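Local coordinates for protein beta-mannosidase (Trichoderma harzianum, PDB 4CVU) that probably hydrolyses terminal beta-linked mannose residues from the non-reducing ends of oligosaccharides, as a family 2 glycoside hydrolase, at residues 417-428 with 440-450. Sequence-based numbering, arbitrary orientation.
Sequences NMLRVWSSGTYL and GVLLWSEFQFS
R420 reaches across to W444 and E446 from the end of a parallel strand pair, 418-421 beside 442-446, whose axes approach to 4.7 Å at 14°. Four alternating backbone bonds establish the parallel pairing: L442 N to N417 O, L419 N to L442 O, W444 N to L419 O and V421 N to W444 O. Followed outward from CB, R420 runs extended, CG trans to the backbone N (chi1 164°). CG passes W444 CD1 at 4.0 Å; CD then lies over one face of the indole, 3.8 Å from the centroid of its five-membered ring, a CH-pi contact. NE gives E446 OE2 a bond of 2.6 Å, met from above the carboxylate plane, while NH2 reaches the syn lone pair of OE1 at 3.1 Å. NH1 turns instead to E594 and N388.

Each E446 oxygen has a further donor: W444 NE1 on the anti lone pair of OE2, and S423 OG on the anti side of OE1 at 2.8 Å. Four bonds therefore fix the carboxylate's rotation.

Beyond the strands, S450 OG donates to S423 O (2.7 Å), the carbonyl of the cis peptide between S423 and S424. Q448, bent at chi2 (-52°), lays CG over the Y427 ring, and its N bonds to Y427 OH, which also pairs with E467.

Strand 418-421, helix 430-439 and strand 442-446 form a beta-alpha-beta unit, consistent with the (beta/alpha)8 barrel of this family, with the arginine-glutamate pair at the C-terminal strand ends, where such barrels carry their active sites.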
# COMPACT_ATOMS: atom_id res chain seq x y z
N ASN A 417 -36.15 -4.24 8.02
CA ASN A 417 -37.12 -4.97 7.22
C ASN A 417 -37.21 -4.45 5.81
O ASN A 417 -37.96 -5.01 5.00
CB ASN A 417 -38.49 -5.02 7.90
CG ASN A 417 -39.01 -3.65 8.23
OD1 ASN A 417 -38.73 -2.71 7.52
ND2 ASN A 417 -39.67 -3.52 9.37
N MET A 418 -36.38 -3.45 5.46
CA MET A 418 -36.41 -2.85 4.13
C MET A 418 -35.05 -2.26 3.75
O MET A 418 -34.33 -1.74 4.63
CB MET A 418 -37.48 -1.72 4.09
CG MET A 418 -37.70 -1.11 2.72
SD MET A 418 -39.01 0.16 2.73
CE MET A 418 -40.46 -0.84 2.48
N LEU A 419 -34.71 -2.40 2.47
CA LEU A 419 -33.71 -1.61 1.80
C LEU A 419 -34.34 -0.84 0.65
O LEU A 419 -35.18 -1.38 -0.11
CB LEU A 419 -32.53 -2.47 1.25
CG LEU A 419 -31.73 -3.28 2.25
CD1 LEU A 419 -30.83 -4.29 1.55
CD2 LEU A 419 -30.90 -2.39 3.13
N ARG A 420 -33.91 0.40 0.46
CA ARG A 420 -34.18 1.10 -0.76
C ARG A 420 -33.05 0.88 -1.72
O ARG A 420 -31.93 1.30 -1.44
CB ARG A 420 -34.33 2.60 -0.52
CG ARG A 420 -34.24 3.39 -1.81
CD ARG A 420 -34.84 4.76 -1.61
NE ARG A 420 -34.68 5.60 -2.80
CZ ARG A 420 -33.99 6.73 -2.87
NH1 ARG A 420 -33.31 7.23 -1.85
NH2 ARG A 420 -33.97 7.39 -4.01
N VAL A 421 -33.34 0.24 -2.84
CA VAL A 421 -32.37 -0.01 -3.88
C VAL A 421 -32.29 1.25 -4.75
O VAL A 421 -33.04 1.45 -5.69
CB VAL A 421 -32.70 -1.27 -4.72
CG1 VAL A 421 -31.55 -1.59 -5.67
CG2 VAL A 421 -32.95 -2.44 -3.83
N TRP A 422 -31.32 2.09 -4.39
CA TRP A 422 -31.12 3.43 -4.88
C TRP A 422 -30.83 3.50 -6.37
O TRP A 422 -30.07 2.70 -6.89
CB TRP A 422 -29.94 4.04 -4.09
CG TRP A 422 -29.51 5.39 -4.58
CD1 TRP A 422 -30.08 6.60 -4.26
CD2 TRP A 422 -28.44 5.68 -5.49
NE1 TRP A 422 -29.40 7.62 -4.88
CE2 TRP A 422 -28.41 7.08 -5.65
CE3 TRP A 422 -27.53 4.89 -6.20
CZ2 TRP A 422 -27.48 7.71 -6.50
CZ3 TRP A 422 -26.61 5.51 -7.02
CH2 TRP A 422 -26.59 6.90 -7.18
N SER A 423 -31.43 4.47 -7.06
CA SER A 423 -31.07 4.74 -8.48
C SER A 423 -30.12 5.94 -8.52
O SER A 423 -30.37 6.92 -7.84
CB SER A 423 -32.33 5.00 -9.33
OG SER A 423 -33.12 6.09 -8.80
N SER A 424 -29.04 5.89 -9.32
CA SER A 424 -28.70 4.84 -10.25
C SER A 424 -27.29 4.38 -10.09
O SER A 424 -26.33 5.14 -10.32
CB SER A 424 -28.93 5.25 -11.72
OG SER A 424 -28.29 4.34 -12.66
N GLY A 425 -27.25 3.23 -9.44
CA GLY A 425 -26.54 2.01 -9.83
C GLY A 425 -27.39 1.27 -10.86
O GLY A 425 -27.48 1.69 -12.03
N THR A 426 -28.01 0.17 -10.45
CA THR A 426 -28.59 -0.71 -11.44
C THR A 426 -29.77 -1.55 -11.01
O THR A 426 -30.04 -1.64 -9.81
CB THR A 426 -27.48 -1.65 -11.93
OG1 THR A 426 -27.84 -2.19 -13.21
CG2 THR A 426 -27.24 -2.75 -10.98
N TYR A 427 -30.42 -2.22 -11.98
CA TYR A 427 -31.41 -3.27 -11.70
C TYR A 427 -30.67 -4.50 -11.20
O TYR A 427 -29.82 -5.03 -11.89
CB TYR A 427 -32.30 -3.64 -12.93
CG TYR A 427 -32.94 -2.44 -13.58
CD1 TYR A 427 -34.10 -1.88 -13.07
CD2 TYR A 427 -32.32 -1.81 -14.66
CE1 TYR A 427 -34.66 -0.75 -13.65
CE2 TYR A 427 -32.88 -0.70 -15.25
CZ TYR A 427 -34.03 -0.15 -14.72
OH TYR A 427 -34.54 0.98 -15.31
N LEU A 428 -31.01 -4.96 -9.99
CA LEU A 428 -30.29 -6.06 -9.39
C LEU A 428 -30.55 -7.35 -10.13
O LEU A 428 -31.68 -7.64 -10.59
CB LEU A 428 -30.64 -6.25 -7.90
CG LEU A 428 -30.38 -5.06 -6.97
CD1 LEU A 428 -30.73 -5.46 -5.55
CD2 LEU A 428 -28.94 -4.56 -7.03
N GLY A 440 -36.59 -12.24 3.83
CA GLY A 440 -37.68 -11.32 4.20
C GLY A 440 -37.35 -9.84 4.29
O GLY A 440 -37.92 -9.11 5.11
N VAL A 441 -36.43 -9.38 3.43
CA VAL A 441 -36.09 -7.97 3.38
C VAL A 441 -36.85 -7.35 2.21
O VAL A 441 -36.66 -7.72 1.05
CB VAL A 441 -34.55 -7.79 3.25
CG1 VAL A 441 -34.15 -6.33 3.28
CG2 VAL A 441 -33.80 -8.58 4.33
N LEU A 442 -37.74 -6.39 2.49
CA LEU A 442 -38.45 -5.70 1.40
C LEU A 442 -37.49 -4.85 0.61
O LEU A 442 -36.64 -4.17 1.23
CB LEU A 442 -39.58 -4.80 1.97
CG LEU A 442 -40.77 -5.58 2.52
CD1 LEU A 442 -41.78 -4.65 3.21
CD2 LEU A 442 -41.46 -6.33 1.40
N LEU A 443 -37.57 -4.90 -0.73
CA LEU A 443 -36.75 -4.11 -1.61
C LEU A 443 -37.56 -3.05 -2.35
O LEU A 443 -38.22 -3.34 -3.35
CB LEU A 443 -36.01 -4.99 -2.64
CG LEU A 443 -35.00 -5.93 -2.05
CD1 LEU A 443 -34.20 -6.69 -3.09
CD2 LEU A 443 -34.13 -5.22 -1.04
N TRP A 444 -37.48 -1.82 -1.90
CA TRP A 444 -38.05 -0.73 -2.62
C TRP A 444 -37.14 -0.47 -3.80
O TRP A 444 -36.09 0.01 -3.60
CB TRP A 444 -38.14 0.45 -1.68
CG TRP A 444 -38.09 1.83 -2.23
CD1 TRP A 444 -37.73 2.26 -3.47
CD2 TRP A 444 -38.46 3.00 -1.52
NE1 TRP A 444 -37.82 3.60 -3.56
CE2 TRP A 444 -38.26 4.09 -2.38
CE3 TRP A 444 -38.87 3.24 -0.22
CZ2 TRP A 444 -38.52 5.41 -1.99
CZ3 TRP A 444 -39.14 4.55 0.15
CH2 TRP A 444 -38.94 5.60 -0.71
N SER A 445 -37.62 -0.66 -5.01
CA SER A 445 -36.81 -0.62 -6.19
C SER A 445 -37.08 0.56 -7.09
O SER A 445 -38.12 1.19 -7.00
CB SER A 445 -36.90 -1.93 -6.96
OG SER A 445 -36.70 -2.97 -6.07
N GLU A 446 -36.09 0.88 -7.92
CA GLU A 446 -36.14 2.11 -8.71
C GLU A 446 -35.64 1.89 -10.13
O GLU A 446 -34.85 0.98 -10.38
CB GLU A 446 -35.36 3.23 -8.01
CG GLU A 446 -35.96 3.58 -6.64
CD GLU A 446 -35.47 4.89 -5.99
OE1 GLU A 446 -34.50 5.53 -6.41
OE2 GLU A 446 -36.09 5.27 -4.98
N PHE A 447 -36.13 2.71 -11.05
CA PHE A 447 -35.62 2.73 -12.41
C PHE A 447 -34.35 3.59 -12.50
O PHE A 447 -34.20 4.56 -11.74
CB PHE A 447 -36.69 3.27 -13.37
CG PHE A 447 -37.99 2.48 -13.40
CD1 PHE A 447 -38.03 1.12 -13.12
CD2 PHE A 447 -39.18 3.11 -13.76
CE1 PHE A 447 -39.21 0.42 -13.17
CE2 PHE A 447 -40.37 2.40 -13.81
CZ PHE A 447 -40.39 1.05 -13.51
N GLN A 448 -33.44 3.29 -13.44
CA GLN A 448 -32.10 3.91 -13.40
C GLN A 448 -32.05 5.36 -13.91
O GLN A 448 -31.50 5.66 -14.94
CB GLN A 448 -31.07 3.00 -14.08
CG GLN A 448 -31.09 1.57 -13.55
CD GLN A 448 -30.99 1.50 -12.04
OE1 GLN A 448 -30.20 2.21 -11.44
NE2 GLN A 448 -31.75 0.62 -11.43
N PHE A 449 -32.66 6.26 -13.16
CA PHE A 449 -32.64 7.66 -13.50
C PHE A 449 -32.43 8.48 -12.21
O PHE A 449 -33.12 8.27 -11.22
CB PHE A 449 -33.97 8.06 -14.15
CG PHE A 449 -34.28 7.31 -15.41
CD1 PHE A 449 -33.85 7.78 -16.66
CD2 PHE A 449 -35.02 6.13 -15.36
CE1 PHE A 449 -34.18 7.08 -17.83
CE2 PHE A 449 -35.32 5.43 -16.51
CZ PHE A 449 -34.89 5.91 -17.75
N SER A 450 -31.47 9.42 -12.23
CA SER A 450 -30.96 9.94 -10.96
C SER A 450 -30.24 11.31 -10.99
O SER A 450 -29.22 11.48 -11.64
CB SER A 450 -30.07 8.84 -10.34
OG SER A 450 -29.57 9.23 -9.07
O HOH W 1 -31.01 0.46 -8.46